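Local coordinates for N-terminal acetyltransferase-like protein (Chaetomium thermophilum, PDB 5NNP) that probably serves as the helical-repeat auxiliary subunit of an N-terminal acetyltransferase complex that acetylates the amino termini of proteins, at residues Lys369-Ala374 with Ile401-Lys406; Phe410-Ala415 with Asp441-Ser446; His381-Tyr384 with Asp389-Arg392. All coordinates share one frame; numbering follows the deposited sequence.

Contacts 1 and 3 share helix 390-403, and contact 2 carries the helical repeat one helix further. Contact 3 closes the short loop leading into helix 390-403, nested inside the longer loop closed by contact 1, with centres about 17 Å apart. Contact 2 follows in series, its centre about 16 Å from that of contact 1 and 18 Å from that of contact 3. Contacts 1 and 2 touch directly, with a probable hydrogen bond from His-411 NE2 to Pro-405 O (3.0 Å). A glycerol and a phosphate, probably from the crystallisation liquor, lie about 5 Å from the side chain of Tyr-443 in contact 2.

Contact 1 of 3, residues Lys369-Ala374 with Ile401-Lys406; sequences KGKGAA and IELDPK
Lys-371 meets Leu-403 with the root of its side chain rather than with its charged end. Its CG lies 3.7 Å from Leu-403 CD2, and its CB is almost as near. CG stands anti to the backbone N (chi1 173°) and the chain runs on extended, which carries the ammonium past the leucine: NZ ends 5.9 Å from Leu-403 CD2. The same lysine side chain also touches Tyr-353.

At Gly-372 the helix offers bare backbone. This is the closest CA pairing of the two segments, with 6.7 Å between the CA atoms of Gly-372 and Leu-403. The methyl CD2 of Leu-403 reaches to 3.4 Å from Gly-372 N and is thus set against the main chain and the lysine methylenes together, a van der Waals approach by one leucine branch to an amide nitrogen and to aliphatic carbons. The leucine touches Ser-368 as well, just before the helix.

Further along, Ala-373 and Ala-374 face other helices, both meeting Phe-318 and the latter also Tyr-349 and Leu-350.

Leu-403 is the last helical residue of its segment, Asp-404 being the first to leave helical geometry. The start of helix 369-381 thus packs against the end of helix 390-403, the pairing characteristic of the antiparallel helical hairpin of a tetratricopeptide repeat, which is predicted here.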
# COMPACT_ATOMS: atom_id res chain seq x y z
N LYS A 369 37.49 -8.53 -7.70
CA LYS A 369 36.04 -8.32 -7.69
C LYS A 369 35.49 -7.93 -9.05
O LYS A 369 34.40 -8.36 -9.40
CB LYS A 369 35.64 -7.27 -6.64
CG LYS A 369 36.30 -5.91 -6.78
CD LYS A 369 35.65 -4.90 -5.84
CE LYS A 369 36.62 -3.79 -5.44
NZ LYS A 369 37.67 -4.30 -4.49
N GLY A 370 36.24 -7.13 -9.81
CA GLY A 370 35.89 -6.79 -11.17
C GLY A 370 35.58 -8.02 -12.02
O GLY A 370 34.56 -8.05 -12.71
N LYS A 371 36.44 -9.03 -11.96
CA LYS A 371 36.27 -10.23 -12.77
C LYS A 371 35.06 -11.03 -12.35
O LYS A 371 34.32 -11.56 -13.18
CB LYS A 371 37.51 -11.12 -12.70
CG LYS A 371 37.32 -12.45 -13.40
CD LYS A 371 38.65 -13.14 -13.70
CE LYS A 371 38.47 -14.36 -14.60
NZ LYS A 371 39.75 -14.99 -15.00
N GLY A 372 34.86 -11.14 -11.04
CA GLY A 372 33.66 -11.76 -10.51
C GLY A 372 32.42 -11.03 -10.99
O GLY A 372 31.45 -11.64 -11.42
N ALA A 373 32.47 -9.70 -10.95
CA ALA A 373 31.30 -8.88 -11.28
C ALA A 373 30.89 -9.02 -12.75
O ALA A 373 29.70 -9.06 -13.07
CB ALA A 373 31.56 -7.40 -10.91
N ALA A 374 31.86 -9.12 -13.65
CA ALA A 374 31.56 -9.33 -15.07
C ALA A 374 31.06 -10.74 -15.32
O ALA A 374 30.14 -10.95 -16.09
CB ALA A 374 32.79 -9.05 -15.93
N ILE A 401 31.78 -18.64 -9.18
CA ILE A 401 31.88 -19.36 -7.92
C ILE A 401 33.26 -20.01 -7.70
O ILE A 401 33.73 -20.13 -6.56
CB ILE A 401 30.78 -20.42 -7.83
CG1 ILE A 401 29.41 -19.73 -7.80
CG2 ILE A 401 30.99 -21.31 -6.61
CD1 ILE A 401 28.22 -20.67 -7.80
N GLU A 402 33.93 -20.41 -8.78
CA GLU A 402 35.34 -20.77 -8.67
C GLU A 402 36.13 -19.62 -8.07
O GLU A 402 37.00 -19.81 -7.21
CB GLU A 402 35.94 -21.10 -10.02
CG GLU A 402 35.66 -22.46 -10.53
CD GLU A 402 36.62 -22.85 -11.63
OE1 GLU A 402 36.40 -23.90 -12.27
OE2 GLU A 402 37.59 -22.08 -11.85
N LEU A 403 35.85 -18.42 -8.55
CA LEU A 403 36.63 -17.26 -8.17
C LEU A 403 36.26 -16.80 -6.77
O LEU A 403 37.10 -16.29 -6.04
CB LEU A 403 36.42 -16.15 -9.20
CG LEU A 403 37.08 -14.80 -8.96
CD1 LEU A 403 38.59 -14.92 -8.86
CD2 LEU A 403 36.67 -13.84 -10.06
N ASP A 404 35.00 -17.00 -6.39
CA ASP A 404 34.47 -16.48 -5.14
C ASP A 404 33.44 -17.46 -4.59
O ASP A 404 32.24 -17.31 -4.81
CB ASP A 404 33.88 -15.08 -5.37
CG ASP A 404 33.56 -14.32 -4.08
OD1 ASP A 404 33.88 -14.81 -2.98
OD2 ASP A 404 32.98 -13.22 -4.18
N PRO A 405 33.90 -18.50 -3.89
CA PRO A 405 33.11 -19.65 -3.42
C PRO A 405 32.16 -19.35 -2.28
O PRO A 405 31.28 -20.16 -1.99
CB PRO A 405 34.18 -20.65 -2.94
CG PRO A 405 35.47 -20.16 -3.51
CD PRO A 405 35.34 -18.68 -3.64
N LYS A 406 32.36 -18.23 -1.60
CA LYS A 406 31.51 -17.91 -0.46
C LYS A 406 30.53 -16.81 -0.81
O LYS A 406 29.87 -16.27 0.06
CB LYS A 406 32.36 -17.49 0.72
CG LYS A 406 33.15 -18.63 1.34
CD LYS A 406 34.07 -18.08 2.41
CE LYS A 406 34.87 -19.18 3.08
NZ LYS A 406 35.72 -18.59 4.15

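Contact 2 of 3, residues Phe410-Ala415 with Asp441-Ser446; sequences FHMTKA and DRYINS
Met-412 brings its sulfur to the rim of the Tyr-443 ring, with SD 3.9 Å from CE1. The approach is in the plane of the ring: SD lies 5.3 Å from the ring centroid and 83° off its normal, which makes this an edge-on Met-aromatic contact rather than one over a face. The two side chains meet at about a right angle. The methionine is straight as far as the sulfur and then bends (chi3 51°), turning the methyl aside, so that the sulfur leads and CE stays 4.8 Å from Tyr-443 CE1.

The same sulfur has a second neighbour in Ile-444, whose CD1 is 4.1 Å away; here the side chains slide past one another in opposite directions. Tyrosine and isoleucine, adjacent in sequence, thus form a shallow notch that receives SD. Met-431 of helix 424-436 packs on the methionine too. That helix lies between the two partners in the chain, and helices 408-421 and 442-454 run in roughly the same direction, as expected of an alpha-alpha superhelix.

The receiving helix is capped by Asp-441, whose OD2 accepts from Ile-444 N at 3.3 Å, from above the carboxylate plane. Outside the two segments, the Asp-441 carboxylate is salt-bridged to a basic side chain of another protein chain, and Arg-442 NH1 hydrogen-bonds to a polar side chain and to the backbone of that same chain. The first turn of this helix therefore faces the partner subunit as well as Met-412.

Chemically, the sulfur probably gains from the slightly positive hydrogens of the ring edge, but dispersion is likely to dominate, so the contact depends on close fit and is only weakly directional.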
# COMPACT_ATOMS: atom_id res chain seq x y z
N PHE A 410 26.23 -15.17 -5.96
CA PHE A 410 26.62 -16.13 -6.98
C PHE A 410 25.79 -17.40 -6.85
O PHE A 410 25.15 -17.82 -7.81
CB PHE A 410 28.12 -16.42 -6.89
CG PHE A 410 28.99 -15.26 -7.29
CD1 PHE A 410 28.43 -14.04 -7.66
CD2 PHE A 410 30.37 -15.38 -7.30
CE1 PHE A 410 29.22 -12.96 -8.02
CE2 PHE A 410 31.17 -14.31 -7.67
CZ PHE A 410 30.59 -13.09 -8.03
N HIS A 411 25.74 -18.00 -5.66
CA HIS A 411 24.98 -19.24 -5.49
C HIS A 411 23.47 -19.02 -5.68
O HIS A 411 22.77 -19.91 -6.14
CB HIS A 411 25.25 -19.85 -4.11
CG HIS A 411 26.66 -20.35 -3.95
ND1 HIS A 411 27.06 -21.60 -4.35
CD2 HIS A 411 27.76 -19.75 -3.44
CE1 HIS A 411 28.34 -21.76 -4.09
NE2 HIS A 411 28.79 -20.65 -3.54
N MET A 412 23.00 -17.82 -5.34
CA MET A 412 21.59 -17.48 -5.47
C MET A 412 21.16 -17.55 -6.92
O MET A 412 20.13 -18.13 -7.26
CB MET A 412 21.32 -16.09 -4.91
CG MET A 412 19.90 -15.66 -5.08
SD MET A 412 19.51 -14.07 -4.30
CE MET A 412 20.80 -13.01 -4.94
N THR A 413 21.97 -16.95 -7.79
CA THR A 413 21.72 -16.97 -9.22
C THR A 413 21.78 -18.39 -9.77
O THR A 413 20.99 -18.77 -10.63
CB THR A 413 22.73 -16.08 -9.97
OG1 THR A 413 22.37 -14.71 -9.80
CG2 THR A 413 22.73 -16.39 -11.46
N LYS A 414 22.73 -19.18 -9.25
CA LYS A 414 22.88 -20.56 -9.68
C LYS A 414 21.60 -21.35 -9.46
O LYS A 414 21.11 -22.03 -10.38
CB LYS A 414 24.02 -21.21 -8.92
CG LYS A 414 24.34 -22.59 -9.44
CD LYS A 414 25.61 -23.09 -8.84
CE LYS A 414 25.44 -24.49 -8.35
NZ LYS A 414 26.77 -25.10 -8.16
N ALA A 415 21.07 -21.27 -8.24
CA ALA A 415 19.79 -21.87 -7.91
C ALA A 415 18.68 -21.45 -8.87
O ALA A 415 17.81 -22.26 -9.21
CB ALA A 415 19.39 -21.50 -6.46
N ASP A 441 21.30 -12.52 7.20
CA ASP A 441 20.58 -11.74 6.21
C ASP A 441 19.21 -12.33 5.87
O ASP A 441 19.12 -13.46 5.39
CB ASP A 441 21.42 -11.66 4.95
CG ASP A 441 20.77 -10.86 3.86
OD1 ASP A 441 20.65 -9.63 4.04
OD2 ASP A 441 20.43 -11.47 2.81
N ARG A 442 18.14 -11.58 6.11
CA ARG A 442 16.81 -12.17 5.97
C ARG A 442 16.40 -12.37 4.50
O ARG A 442 15.64 -13.30 4.20
CB ARG A 442 15.75 -11.34 6.69
CG ARG A 442 14.43 -12.11 6.85
CD ARG A 442 13.40 -11.39 7.70
NE ARG A 442 12.32 -12.30 8.06
CZ ARG A 442 11.28 -11.97 8.83
NH1 ARG A 442 11.17 -10.75 9.34
NH2 ARG A 442 10.35 -12.87 9.11
N TYR A 443 16.89 -11.53 3.60
CA TYR A 443 16.52 -11.64 2.20
C TYR A 443 16.84 -13.01 1.65
O TYR A 443 16.00 -13.61 1.01
CB TYR A 443 17.23 -10.60 1.34
CG TYR A 443 16.83 -10.70 -0.12
CD1 TYR A 443 17.42 -11.65 -0.96
CD2 TYR A 443 15.83 -9.89 -0.65
CE1 TYR A 443 17.05 -11.77 -2.27
CE2 TYR A 443 15.46 -10.00 -1.96
CZ TYR A 443 16.08 -10.94 -2.77
OH TYR A 443 15.71 -11.05 -4.10
N ILE A 444 18.05 -13.49 1.89
CA ILE A 444 18.41 -14.81 1.40
C ILE A 444 17.64 -15.88 2.18
O ILE A 444 17.29 -16.92 1.63
CB ILE A 444 19.96 -15.05 1.45
CG1 ILE A 444 20.33 -16.28 0.61
CG2 ILE A 444 20.49 -15.18 2.89
CD1 ILE A 444 19.79 -16.20 -0.83
N ASN A 445 17.33 -15.62 3.44
CA ASN A 445 16.52 -16.58 4.18
C ASN A 445 15.14 -16.70 3.55
O ASN A 445 14.62 -17.81 3.39
CB ASN A 445 16.39 -16.17 5.65
CG ASN A 445 15.54 -17.14 6.46
OD1 ASN A 445 14.31 -17.04 6.46
ND2 ASN A 445 16.18 -18.07 7.16
N SER A 446 14.55 -15.57 3.16
CA SER A 446 13.24 -15.55 2.52
C SER A 446 13.23 -16.27 1.17
O SER A 446 12.26 -16.95 0.82
CB SER A 446 12.75 -14.11 2.34
OG SER A 446 12.65 -13.45 3.59

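Contact 3 of 3, residues His381-Tyr384 with Asp389-Arg392; sequences HYNY and DLTR
The turn between the two helices of a predicted tetratricopeptide repeat closes where Tyr-382, near the end of helix 369-381, meets Asp-389 and Arg-392 at the start of helix 390-403. The main-chain bond across the loop is nearly straight: Asp-389 N donates to Tyr-382 O at 2.7 Å, with 169° at the hydrogen. The tyrosine side chain points toward the incoming helix, and its CD1 rests 3.8 Å from Asp-389 CB.

The guanidinium of Arg-392 lies flat on one face of the Tyr-382 ring. Group centres are 4.2 Å apart and the planes differ by 27°, an off-centre cation-pi stack shifted toward the hydroxyl end, nearest Tyr-382 CZ and OH. The hydroxyl belongs to this overlap without being a bonding partner, since the angle to NH2 is poor. A bend at chi3 (54°) lays the arginine head over the ring, and NH2 makes a weak hydrogen bond to Tyr-396 OH. On the opposite face, His-381 CD2 sits 3.5 Å above the ring plane, over its centre, so the guanidinium covers one face and the edge of the histidine the other.

Asp-389 is the N-cap of helix 390-403, the residue where the turn of the repeat becomes helix. Its OD1 accepts Arg-392 N at 3.2 Å, from above the carboxylate plane, and Thr-391 N only weakly. The residue carrying the stacked guanidinium is thereby held through its backbone too. With a serine in place of Tyr-382, the guanidinium would probably lose its stacking surface and be freer to turn, while His-381 would lose the ring it packs on. Beside the turn, Leu-390 CD2 packs 3.4 Å from Asn-383 OD1, an oxygen whose hydrogen-bond partner is His-420 ND1 of helix 408-421.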
# COMPACT_ATOMS: atom_id res chain seq x y z
N HIS A 381 22.74 -12.39 -17.40
CA HIS A 381 22.34 -12.10 -18.77
C HIS A 381 21.69 -13.33 -19.41
O HIS A 381 20.58 -13.27 -19.91
CB HIS A 381 23.55 -11.66 -19.60
CG HIS A 381 23.23 -11.32 -21.03
ND1 HIS A 381 22.98 -10.03 -21.45
CD2 HIS A 381 23.14 -12.10 -22.13
CE1 HIS A 381 22.74 -10.03 -22.75
NE2 HIS A 381 22.83 -11.27 -23.18
N TYR A 382 22.40 -14.44 -19.36
CA TYR A 382 21.97 -15.64 -20.03
C TYR A 382 20.97 -16.45 -19.21
O TYR A 382 20.47 -17.48 -19.65
CB TYR A 382 23.18 -16.48 -20.38
CG TYR A 382 23.97 -15.83 -21.47
CD1 TYR A 382 23.50 -15.82 -22.79
CD2 TYR A 382 25.17 -15.19 -21.20
CE1 TYR A 382 24.22 -15.22 -23.80
CE2 TYR A 382 25.89 -14.59 -22.20
CZ TYR A 382 25.41 -14.60 -23.50
OH TYR A 382 26.13 -13.99 -24.50
N ASN A 383 20.65 -15.95 -18.01
CA ASN A 383 19.57 -16.53 -17.23
C ASN A 383 18.27 -15.77 -17.48
O ASN A 383 17.17 -16.30 -17.31
CB ASN A 383 19.93 -16.50 -15.75
CG ASN A 383 19.06 -17.41 -14.93
OD1 ASN A 383 18.54 -18.42 -15.43
ND2 ASN A 383 18.87 -17.06 -13.66
N TYR A 384 18.40 -14.52 -17.91
CA TYR A 384 17.26 -13.65 -18.15
C TYR A 384 16.44 -14.15 -19.35
O TYR A 384 16.99 -14.59 -20.37
CB TYR A 384 17.75 -12.21 -18.38
CG TYR A 384 16.68 -11.16 -18.28
CD1 TYR A 384 15.97 -10.98 -17.10
CD2 TYR A 384 16.38 -10.34 -19.35
CE1 TYR A 384 14.99 -10.02 -17.00
CE2 TYR A 384 15.40 -9.38 -19.26
CZ TYR A 384 14.71 -9.22 -18.08
OH TYR A 384 13.73 -8.26 -17.98
N ASP A 389 19.95 -18.42 -22.11
CA ASP A 389 20.73 -19.57 -22.54
C ASP A 389 21.24 -20.23 -21.27
O ASP A 389 22.33 -19.92 -20.79
CB ASP A 389 21.88 -19.14 -23.46
CG ASP A 389 22.68 -20.32 -23.99
OD1 ASP A 389 22.74 -21.37 -23.31
OD2 ASP A 389 23.27 -20.20 -25.08
N LEU A 390 20.44 -21.13 -20.72
CA LEU A 390 20.68 -21.64 -19.38
C LEU A 390 21.99 -22.41 -19.28
O LEU A 390 22.60 -22.46 -18.21
CB LEU A 390 19.52 -22.53 -18.94
CG LEU A 390 18.17 -21.81 -18.89
CD1 LEU A 390 17.12 -22.73 -18.30
CD2 LEU A 390 18.28 -20.53 -18.08
N THR A 391 22.44 -22.98 -20.38
CA THR A 391 23.69 -23.72 -20.34
C THR A 391 24.86 -22.77 -20.13
O THR A 391 25.71 -22.98 -19.26
CB THR A 391 23.90 -24.54 -21.61
OG1 THR A 391 22.92 -25.59 -21.67
CG2 THR A 391 25.29 -25.14 -21.59
N ARG A 392 24.90 -21.72 -20.94
CA ARG A 392 25.95 -20.72 -20.82
C ARG A 392 25.87 -20.00 -19.49
O ARG A 392 26.89 -19.60 -18.92
CB ARG A 392 25.85 -19.71 -21.97
CG ARG A 392 26.05 -20.34 -23.32
CD ARG A 392 26.12 -19.31 -24.43
NE ARG A 392 27.12 -18.29 -24.18
CZ ARG A 392 27.36 -17.28 -25.01
NH1 ARG A 392 26.68 -17.19 -26.15
NH2 ARG A 392 28.27 -16.37 -24.72